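Coat protein (PDB 2BBD) forms the capsid of Sulfolobus turreted icosahedral virus, probably as a double jelly-roll major coat protein that tiles the viral shell. Local coordinates at residues E157-A161 against Q162-S166; I246-S249 against W250-Q254; T80-G83 against I84-Y87; Q139-S142 against G143-I146. All blocks are in the same frame, centred on the assembly; numbering follows the deposited sequence.

Four local contacts lie along one capsid chain. Contacts 1 and 4 sit at the two ends of strand 145-158: contact 4 is the turn leading into it and contact 1 the helix start that follows it, their centres about 48 Å apart on opposite sides of the chain's centre. The centre of contact 3, a helical turn, is about 6 Å from that centre. Contact 2 is a strand-to-helix junction whose nearest atoms are about 9 Å from those of contact 3. Contacts 1 and 2 both start a helix with a hydroxyl N-cap. In contact 3 the Thr-80 side chain is hydrogen-bonded to a methylpentanediol, probably from the crystallisation liquor.

Contact 1 (E157-A161 against Q162-S166); sequences ERVTA and QEILS
Thr-160 and Ala-161 pass the chain from strand into helix, and their carbonyls take the first helical bonds: Ile-164 N lies 3.1 Å from Thr-160 O, and Leu-165 N lies 3.0 Å from Ala-161 O. Thr-160 is the N-cap. Its OG1 is tucked over the residue's own backbone (chi1 62°), which aims the oxygen at the first turn, where it accepts a weak bond from Glu-163 N at 3.3 Å. The N-H points well at this oxygen (161°), so length rather than direction makes the bond weak. Just before the cap in sequence, Val-159 CG1 touches Ile-164 CG1 at 3.8 Å, the two side chains crossing nearly at right angles, and the same methyl lies 3.9 Å from Glu-163 OE2. Glu-163 runs out extended, bringing OE1 to 4.4 Å from Glu-157 OE2. This approach of like charges is probably offset by shared cationic partners: Arg-122 forms salt bridges to both carboxylates, and the amino group of Gly-1 is hydrogen-bonded to both. Arg-31 bridges the other oxygen of Glu-157. One turn on, Ser-166 N and Ser-166 OG grip Gln-162 O from opposite faces of its plane, OG at 2.9 Å. The arrangement is a threonine N-cap with a weak capping bond, here beginning the short helix 161-166 that follows strand 145-158 at the surface of the capsid protein.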
loop_
_atom_site.group_PDB
_atom_site.type_symbol
_atom_site.label_atom_id
_atom_site.label_comp_id
_atom_site.label_asym_id
_atom_site.label_seq_id
_atom_site.Cartn_x
_atom_site.Cartn_y
_atom_site.Cartn_z
ATOM N N GLU A 157 3.979 18.413 10.570
ATOM C CA GLU A 157 5.133 18.619 11.424
ATOM C C GLU A 157 5.607 20.019 11.069
ATOM O O GLU A 157 5.836 20.337 9.895
ATOM C CB GLU A 157 6.259 17.614 11.171
ATOM C CG GLU A 157 7.315 17.660 12.273
ATOM C CD GLU A 157 8.480 16.716 12.037
ATOM O OE1 GLU A 157 8.249 15.555 11.643
ATOM O OE2 GLU A 157 9.632 17.134 12.263
ATOM N N ARG A 158 5.709 20.864 12.081
ATOM C CA ARG A 158 6.157 22.218 11.865
ATOM C C ARG A 158 7.681 22.203 11.862
ATOM O O ARG A 158 8.325 22.173 12.912
ATOM C CB ARG A 158 5.616 23.133 12.965
ATOM C CG ARG A 158 6.141 24.542 12.879
ATOM C CD ARG A 158 5.308 25.502 13.704
ATOM N NE ARG A 158 6.008 26.770 13.897
ATOM C CZ ARG A 158 7.017 26.937 14.748
ATOM N NH1 ARG A 158 7.438 25.915 15.486
ATOM N NH2 ARG A 158 7.606 28.123 14.862
ATOM N N VAL A 159 8.245 22.201 10.663
ATOM C CA VAL A 159 9.686 22.183 10.488
ATOM C C VAL A 159 10.150 23.596 10.165
ATOM O O VAL A 159 9.773 24.175 9.143
ATOM C CB VAL A 159 10.082 21.216 9.355
ATOM C CG1 VAL A 159 11.583 21.153 9.221
ATOM C CG2 VAL A 159 9.526 19.829 9.659
ATOM N N THR A 160 10.961 24.149 11.055
ATOM C CA THR A 160 11.465 25.507 10.893
ATOM C C THR A 160 12.720 25.559 10.035
ATOM O O THR A 160 13.408 24.555 9.852
ATOM C CB THR A 160 11.776 26.129 12.261
ATOM O OG1 THR A 160 12.796 25.357 12.910
ATOM C CG2 THR A 160 10.521 26.125 13.133
ATOM N N ALA A 161 13.006 26.743 9.505
ATOM C CA ALA A 161 14.181 26.938 8.673
ATOM C C ALA A 161 15.438 26.592 9.474
ATOM O O ALA A 161 16.430 26.118 8.918
ATOM C CB ALA A 161 14.235 28.384 8.189
ATOM N N GLN A 162 15.387 26.822 10.783
ATOM C CA GLN A 162 16.524 26.538 11.647
ATOM C C GLN A 162 16.810 25.042 11.682
ATOM O O GLN A 162 17.968 24.617 11.566
ATOM C CB GLN A 162 16.252 27.052 13.064
ATOM C CG GLN A 162 17.379 26.809 14.073
ATOM C CD GLN A 162 18.700 27.452 13.665
ATOM O OE1 GLN A 162 19.466 26.887 12.877
ATOM N NE2 GLN A 162 18.965 28.644 14.192
ATOM N N GLU A 163 15.762 24.237 11.840
ATOM C CA GLU A 163 15.952 22.793 11.881
ATOM C C GLU A 163 16.503 22.309 10.552
ATOM O O GLU A 163 17.366 21.439 10.518
ATOM C CB GLU A 163 14.643 22.061 12.184
ATOM C CG GLU A 163 14.834 20.551 12.266
ATOM C CD GLU A 163 13.594 19.804 12.730
ATOM O OE1 GLU A 163 13.697 18.576 12.941
ATOM O OE2 GLU A 163 12.523 20.437 12.886
ATOM N N ILE A 164 16.010 22.886 9.460
ATOM C CA ILE A 164 16.467 22.504 8.128
ATOM C C ILE A 164 17.965 22.781 7.943
ATOM O O ILE A 164 18.698 21.947 7.404
ATOM C CB ILE A 164 15.650 23.236 7.051
ATOM C CG1 ILE A 164 14.227 22.662 7.024
ATOM C CG2 ILE A 164 16.326 23.109 5.689
ATOM C CD1 ILE A 164 13.336 23.267 5.958
ATOM N N LEU A 165 18.419 23.949 8.387
ATOM C CA LEU A 165 19.835 24.286 8.285
ATOM C C LEU A 165 20.635 23.293 9.128
ATOM O O LEU A 165 21.665 22.782 8.686
ATOM C CB LEU A 165 20.085 25.713 8.782
ATOM C CG LEU A 165 19.683 26.860 7.851
ATOM C CD1 LEU A 165 19.969 28.186 8.540
ATOM C CD2 LEU A 165 20.465 26.763 6.542
ATOM N N SER A 166 20.143 23.021 10.337
ATOM C CA SER A 166 20.790 22.088 11.263
ATOM C C SER A 166 20.881 20.680 10.696
ATOM O O SER A 166 21.729 19.900 11.118
ATOM C CB SER A 166 20.019 22.007 12.587
ATOM O OG SER A 166 19.936 23.261 13.237
#

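Contact 2 (I246-S249 against W250-Q254); sequences IKVS and WAALQ
Strand 246-249 passes without a break into helix 250-254 at Ser-249, the two short axes making an angle of 95° and approaching to 5.2 Å. Two bonds, both accepted by Ser-249, join strand and helix here. Its carbonyl oxygen accepts from Leu-253 N at 3.0 Å, the first i to i+4 bond of the helix. Its hydroxyl accepts from Ala-252 N, also at 3.0 Å, with an N-H...O angle of 148°. A chi1 of 63° turns OG inward, into the gap between the residue's own N and C, which is what brings it over the opening turn as an N-cap. There OG also lies 3.1 Å from Ala-252 CB. The apolar half of the contact belongs to Val-248. Its CG1, anti to the backbone N, reaches along the chain toward the helix and meets Ala-252 CB at 3.3 Å, closer than ordinary van der Waals contact. The same methyl lies 3.7 Å from Leu-253 N and 4.3 Å from Leu-253 CB, so one branch of the valine rests against two successive helical residues. The strand pairs with strand 230-237 through backbone bonds of Ile-246 with Leu-235 and Val-248 with Tyr-233. Trp-250 and Leu-253 pack on Ala-271 of strand 270-284, so helix 250-261 bridges from the edge of the four-stranded sheet to a strand of the eight-stranded one.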
loop_
_atom_site.group_PDB
_atom_site.type_symbol
_atom_site.label_atom_id
_atom_site.label_comp_id
_atom_site.label_asym_id
_atom_site.label_seq_id
_atom_site.Cartn_x
_atom_site.Cartn_y
_atom_site.Cartn_z
ATOM N N ILE A 246 16.527 -15.155 -1.222
ATOM C CA ILE A 246 15.395 -15.600 -0.430
ATOM C C ILE A 246 14.749 -16.785 -1.133
ATOM O O ILE A 246 14.468 -16.737 -2.332
ATOM C CB ILE A 246 14.327 -14.499 -0.260
ATOM C CG1 ILE A 246 14.968 -13.198 0.224
ATOM C CG2 ILE A 246 13.282 -14.964 0.753
ATOM C CD1 ILE A 246 13.980 -12.057 0.412
ATOM N N LYS A 247 14.539 -17.853 -0.375
ATOM C CA LYS A 247 13.918 -19.076 -0.873
ATOM C C LYS A 247 13.190 -19.623 0.347
ATOM O O LYS A 247 13.807 -20.209 1.242
ATOM C CB LYS A 247 14.981 -20.066 -1.340
ATOM C CG LYS A 247 14.416 -21.321 -1.970
ATOM C CD LYS A 247 13.824 -21.036 -3.336
ATOM C CE LYS A 247 13.264 -22.308 -3.945
ATOM N NZ LYS A 247 14.284 -23.393 -3.969
ATOM N N VAL A 248 11.880 -19.419 0.388
ATOM C CA VAL A 248 11.097 -19.838 1.540
ATOM C C VAL A 248 9.732 -20.351 1.131
ATOM O O VAL A 248 9.253 -20.058 0.037
ATOM C CB VAL A 248 10.914 -18.633 2.519
ATOM C CG1 VAL A 248 9.975 -18.993 3.657
ATOM C CG2 VAL A 248 12.262 -18.203 3.065
ATOM N N SER A 249 9.109 -21.127 2.012
ATOM C CA SER A 249 7.777 -21.645 1.742
ATOM C C SER A 249 6.822 -20.534 2.157
ATOM O O SER A 249 7.162 -19.689 2.980
ATOM C CB SER A 249 7.499 -22.891 2.584
ATOM O OG SER A 249 7.528 -22.564 3.964
ATOM N N TRP A 250 5.625 -20.535 1.595
ATOM C CA TRP A 250 4.656 -19.512 1.927
ATOM C C TRP A 250 4.309 -19.594 3.415
ATOM O O TRP A 250 4.193 -18.570 4.092
ATOM C CB TRP A 250 3.408 -19.700 1.067
ATOM C CG TRP A 250 2.564 -18.472 0.948
ATOM C CD1 TRP A 250 1.316 -18.285 1.454
ATOM C CD2 TRP A 250 2.886 -17.283 0.222
ATOM N NE1 TRP A 250 0.828 -17.051 1.083
ATOM C CE2 TRP A 250 1.773 -16.415 0.324
ATOM C CE3 TRP A 250 4.006 -16.866 -0.511
ATOM C CZ2 TRP A 250 1.747 -15.160 -0.280
ATOM C CZ3 TRP A 250 3.982 -15.614 -1.113
ATOM C CH2 TRP A 250 2.857 -14.775 -0.994
ATOM N N ALA A 251 4.165 -20.816 3.928
ATOM C CA ALA A 251 3.838 -21.011 5.337
ATOM C C ALA A 251 4.916 -20.431 6.240
ATOM O O ALA A 251 4.621 -19.835 7.278
ATOM C CB ALA A 251 3.645 -22.494 5.635
ATOM N N ALA A 252 6.171 -20.591 5.847
ATOM C CA ALA A 252 7.271 -20.075 6.651
ATOM C C ALA A 252 7.291 -18.556 6.585
ATOM O O ALA A 252 7.655 -17.887 7.547
ATOM C CB ALA A 252 8.599 -20.636 6.156
ATOM N N LEU A 253 6.900 -18.013 5.440
ATOM C CA LEU A 253 6.877 -16.572 5.273
ATOM C C LEU A 253 5.752 -16.024 6.158
ATOM O O LEU A 253 5.949 -15.051 6.896
ATOM C CB LEU A 253 6.644 -16.240 3.799
ATOM C CG LEU A 253 6.855 -14.822 3.284
ATOM C CD1 LEU A 253 8.249 -14.310 3.645
ATOM C CD2 LEU A 253 6.646 -14.835 1.768
ATOM N N GLN A 254 4.585 -16.667 6.108
ATOM C CA GLN A 254 3.453 -16.229 6.920
ATOM C C GLN A 254 3.763 -16.383 8.409
ATOM O O GLN A 254 3.260 -15.618 9.231
ATOM C CB GLN A 254 2.181 -17.016 6.572
ATOM C CG GLN A 254 1.742 -16.906 5.105
ATOM C CD GLN A 254 0.281 -17.282 4.890
ATOM O OE1 GLN A 254 -0.187 -18.310 5.380
ATOM N NE2 GLN A 254 -0.442 -16.450 4.143
#

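Contact 3 (T80-G83 against I84-Y87); sequences TGLG and ILMY
Thr-80 to Gly-83 offer four consecutive carbonyls, and each is taken by the amide four residues ahead. Ile-84 N meets Thr-80 O at 2.9 Å, Leu-85 N meets Gly-81 O at 3.0 Å, Met-86 N meets Leu-82 O at 2.9 Å and Tyr-87 N meets Gly-83 O at 2.9 Å. The N-H...O angles run from 145° to 156°, the lowest at Met-86. These four carbonyls and four amides are thus paired with one another. At the start of the helix Gly-81 N is bonded to Ser-78 OG; further along, Leu-85 O is hydrogen-bonded to Thr-89 OG1 and Met-86 O to Thr-90 OG1. Of the side-chain hydroxyls, Thr-80 OG1 is hydrogen-bonded to O2 of a methylpentanediol, and Tyr-87 OH to Ala-264 O. Apolar pairing follows the same spacing. Met-86, present as selenomethionine, folds back through a bent chain (chi2 -57°), so that its CE lies 3.5 Å from Leu-82 CD1. Ile-84 and Thr-80 lie side by side and point the same way, with CD1 of the isoleucine 3.8 Å from CG2 of the threonine. Leu-82 also faces Trp-116 and Phe-118 of strand 108-123, and Ile-84 faces Leu-215 of strand 210-219. This is regular alpha-helical i to i+4 bonding, in a helix buried between strands near the middle of the chain, consistent with a double jelly-roll coat protein.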
loop_
_atom_site.group_PDB
_atom_site.type_symbol
_atom_site.label_atom_id
_atom_site.label_comp_id
_atom_site.label_asym_id
_atom_site.label_seq_id
_atom_site.Cartn_x
_atom_site.Cartn_y
_atom_site.Cartn_z
ATOM N N THR A 80 -7.458 -2.408 -2.140
ATOM C CA THR A 80 -7.216 -3.755 -1.617
ATOM C C THR A 80 -5.803 -3.929 -1.050
ATOM O O THR A 80 -5.636 -4.317 0.104
ATOM C CB THR A 80 -7.428 -4.822 -2.716
ATOM O OG1 THR A 80 -8.817 -4.912 -3.039
ATOM C CG2 THR A 80 -6.931 -6.180 -2.237
ATOM N N GLY A 81 -4.798 -3.635 -1.871
ATOM C CA GLY A 81 -3.417 -3.778 -1.437
ATOM C C GLY A 81 -3.028 -2.933 -0.239
ATOM O O GLY A 81 -2.386 -3.428 0.700
ATOM N N LEU A 82 -3.396 -1.653 -0.264
ATOM C CA LEU A 82 -3.065 -0.768 0.845
ATOM C C LEU A 82 -3.802 -1.225 2.104
ATOM O O LEU A 82 -3.275 -1.100 3.220
ATOM C CB LEU A 82 -3.440 0.682 0.508
ATOM C CG LEU A 82 -3.027 1.756 1.528
ATOM C CD1 LEU A 82 -1.510 1.696 1.760
ATOM C CD2 LEU A 82 -3.438 3.145 1.012
ATOM N N GLY A 83 -5.015 -1.751 1.907
ATOM C CA GLY A 83 -5.832 -2.236 3.012
ATOM C C GLY A 83 -5.197 -3.456 3.666
ATOM O O GLY A 83 -5.170 -3.586 4.891
ATOM N N ILE A 84 -4.678 -4.360 2.847
ATOM C CA ILE A 84 -4.027 -5.542 3.388
ATOM C C ILE A 84 -2.751 -5.093 4.116
ATOM O O ILE A 84 -2.400 -5.640 5.161
ATOM C CB ILE A 84 -3.725 -6.567 2.261
ATOM C CG1 ILE A 84 -5.047 -7.135 1.734
ATOM C CG2 ILE A 84 -2.849 -7.708 2.785
ATOM C CD1 ILE A 84 -4.929 -7.906 0.434
ATOM N N LEU A 85 -2.076 -4.075 3.586
ATOM C CA LEU A 85 -0.875 -3.574 4.242
ATOM C C LEU A 85 -1.275 -3.006 5.608
ATOM O O LEU A 85 -0.561 -3.177 6.596
ATOM C CB LEU A 85 -0.199 -2.483 3.398
ATOM C CG LEU A 85 1.131 -1.949 3.956
ATOM C CD1 LEU A 85 2.164 -3.070 3.973
ATOM C CD2 LEU A 85 1.634 -0.784 3.105
HETATM N N MSE A 86 -2.426 -2.340 5.671
HETATM C CA MSE A 86 -2.892 -1.780 6.937
HETATM C C MSE A 86 -3.161 -2.904 7.943
HETATM O O MSE A 86 -2.828 -2.804 9.120
HETATM C CB MSE A 86 -4.178 -0.969 6.728
HETATM C CG MSE A 86 -4.014 0.269 5.869
HETATM SE SE MSE A 86 -2.666 1.474 6.586
HETATM C CE MSE A 86 -1.307 1.210 5.228
ATOM N N TYR A 87 -3.784 -3.969 7.463
ATOM C CA TYR A 87 -4.101 -5.114 8.303
ATOM C C TYR A 87 -2.842 -5.607 9.017
ATOM O O TYR A 87 -2.832 -5.779 10.229
ATOM C CB TYR A 87 -4.685 -6.236 7.435
ATOM C CG TYR A 87 -4.816 -7.573 8.126
ATOM C CD1 TYR A 87 -5.962 -7.905 8.852
ATOM C CD2 TYR A 87 -3.797 -8.523 8.029
ATOM C CE1 TYR A 87 -6.090 -9.162 9.459
ATOM C CE2 TYR A 87 -3.909 -9.771 8.635
ATOM C CZ TYR A 87 -5.051 -10.087 9.340
ATOM O OH TYR A 87 -5.148 -11.330 9.902
#

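Contact 4 (Q139-S142 against G143-I146); sequences QAPS and GVSI
Pro-141 and Val-144 are the end positions of a type II beta turn, and their side chains meet on one side of it. Val-144 CG2 sits over one face of the pyrrolidine ring, 3.8 Å from Pro-141 CD and 3.9 Å from Pro-141 CB, with the remaining ring atoms only slightly farther. The two side chains pass each other at a slant. With CG1 anti to the carbonyl carbon (chi1 -57°), CG2 comes to lie over the valine's own backbone and is turned back to the proline. Within the turn, Ser-142 has the polyproline-like backbone of the second position, and Gly-143 takes the positive phi of the third (82°). Ser-142 CB is directed outward from the turn. Beyond the turn, Ile-146 meets both residues that open the loop: its CG1 lies 4.2 Å from Ala-140 CB, and its CD1 lies 4.3 Å from Pro-141 CD. Outside the turn the proline packs on Pro-52 and Phe-56, while Val-144 and Ile-146 rest on Ile-41 of strand 29-43. The loop carries the chain from strand 131-137 of one sheet to strand 145-158 of another. The turn is closed by a weak bond from Val-144 N to Pro-141 O, 3.4 Å long yet fairly straight at 156°, with Val-144 CG2 3.3 Å from the same Pro-141 O.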
loop_
_atom_site.group_PDB
_atom_site.type_symbol
_atom_site.label_atom_id
_atom_site.label_comp_id
_atom_site.label_asym_id
_atom_site.label_seq_id
_atom_site.Cartn_x
_atom_site.Cartn_y
_atom_site.Cartn_z
ATOM N N GLN A 139 -16.867 -0.467 -6.893
ATOM C CA GLN A 139 -18.282 -0.691 -7.173
ATOM C C GLN A 139 -18.999 -1.127 -5.886
ATOM O O GLN A 139 -18.363 -1.570 -4.932
ATOM C CB GLN A 139 -18.393 -1.781 -8.238
ATOM C CG GLN A 139 -19.630 -1.741 -9.124
ATOM C CD GLN A 139 -19.693 -0.531 -10.028
ATOM O OE1 GLN A 139 -18.735 -0.205 -10.731
ATOM N NE2 GLN A 139 -20.831 0.137 -10.023
ATOM N N ALA A 140 -20.319 -0.995 -5.848
ATOM C CA ALA A 140 -21.071 -1.414 -4.668
ATOM C C ALA A 140 -21.285 -2.920 -4.740
ATOM O O ALA A 140 -21.480 -3.471 -5.824
ATOM C CB ALA A 140 -22.415 -0.704 -4.625
ATOM N N PRO A 141 -21.230 -3.617 -3.594
ATOM C CA PRO A 141 -21.448 -5.064 -3.681
ATOM C C PRO A 141 -22.867 -5.321 -4.183
ATOM O O PRO A 141 -23.763 -4.496 -3.995
ATOM C CB PRO A 141 -21.259 -5.534 -2.240
ATOM C CG PRO A 141 -20.289 -4.526 -1.686
ATOM C CD PRO A 141 -20.829 -3.225 -2.234
ATOM N N SER A 142 -23.072 -6.456 -4.831
ATOM C CA SER A 142 -24.389 -6.784 -5.342
ATOM C C SER A 142 -25.440 -6.830 -4.232
ATOM O O SER A 142 -25.182 -7.331 -3.131
ATOM C CB SER A 142 -24.349 -8.137 -6.051
ATOM O OG SER A 142 -25.648 -8.521 -6.469
ATOM N N GLY A 143 -26.616 -6.290 -4.535
ATOM C CA GLY A 143 -27.725 -6.309 -3.600
ATOM C C GLY A 143 -27.752 -5.242 -2.528
ATOM O O GLY A 143 -28.659 -5.244 -1.694
ATOM N N VAL A 144 -26.774 -4.342 -2.514
ATOM C CA VAL A 144 -26.768 -3.293 -1.498
ATOM C C VAL A 144 -26.385 -1.918 -2.033
ATOM O O VAL A 144 -25.911 -1.774 -3.160
ATOM C CB VAL A 144 -25.805 -3.630 -0.327
ATOM C CG1 VAL A 144 -26.181 -4.975 0.292
ATOM C CG2 VAL A 144 -24.368 -3.638 -0.816
ATOM N N SER A 145 -26.602 -0.906 -1.207
ATOM C CA SER A 145 -26.260 0.457 -1.568
ATOM C C SER A 145 -25.310 0.985 -0.498
ATOM O O SER A 145 -25.414 0.600 0.669
ATOM C CB SER A 145 -27.526 1.319 -1.635
ATOM O OG SER A 145 -28.180 1.357 -0.379
ATOM N N ILE A 146 -24.388 1.858 -0.898
ATOM C CA ILE A 146 -23.409 2.446 0.022
ATOM C C ILE A 146 -23.797 3.891 0.325
ATOM O O ILE A 146 -24.015 4.685 -0.586
ATOM C CB ILE A 146 -21.983 2.447 -0.597
ATOM C CG1 ILE A 146 -21.520 1.012 -0.868
ATOM C CG2 ILE A 146 -21.003 3.154 0.322
ATOM C CD1 ILE A 146 -21.423 0.172 0.351
#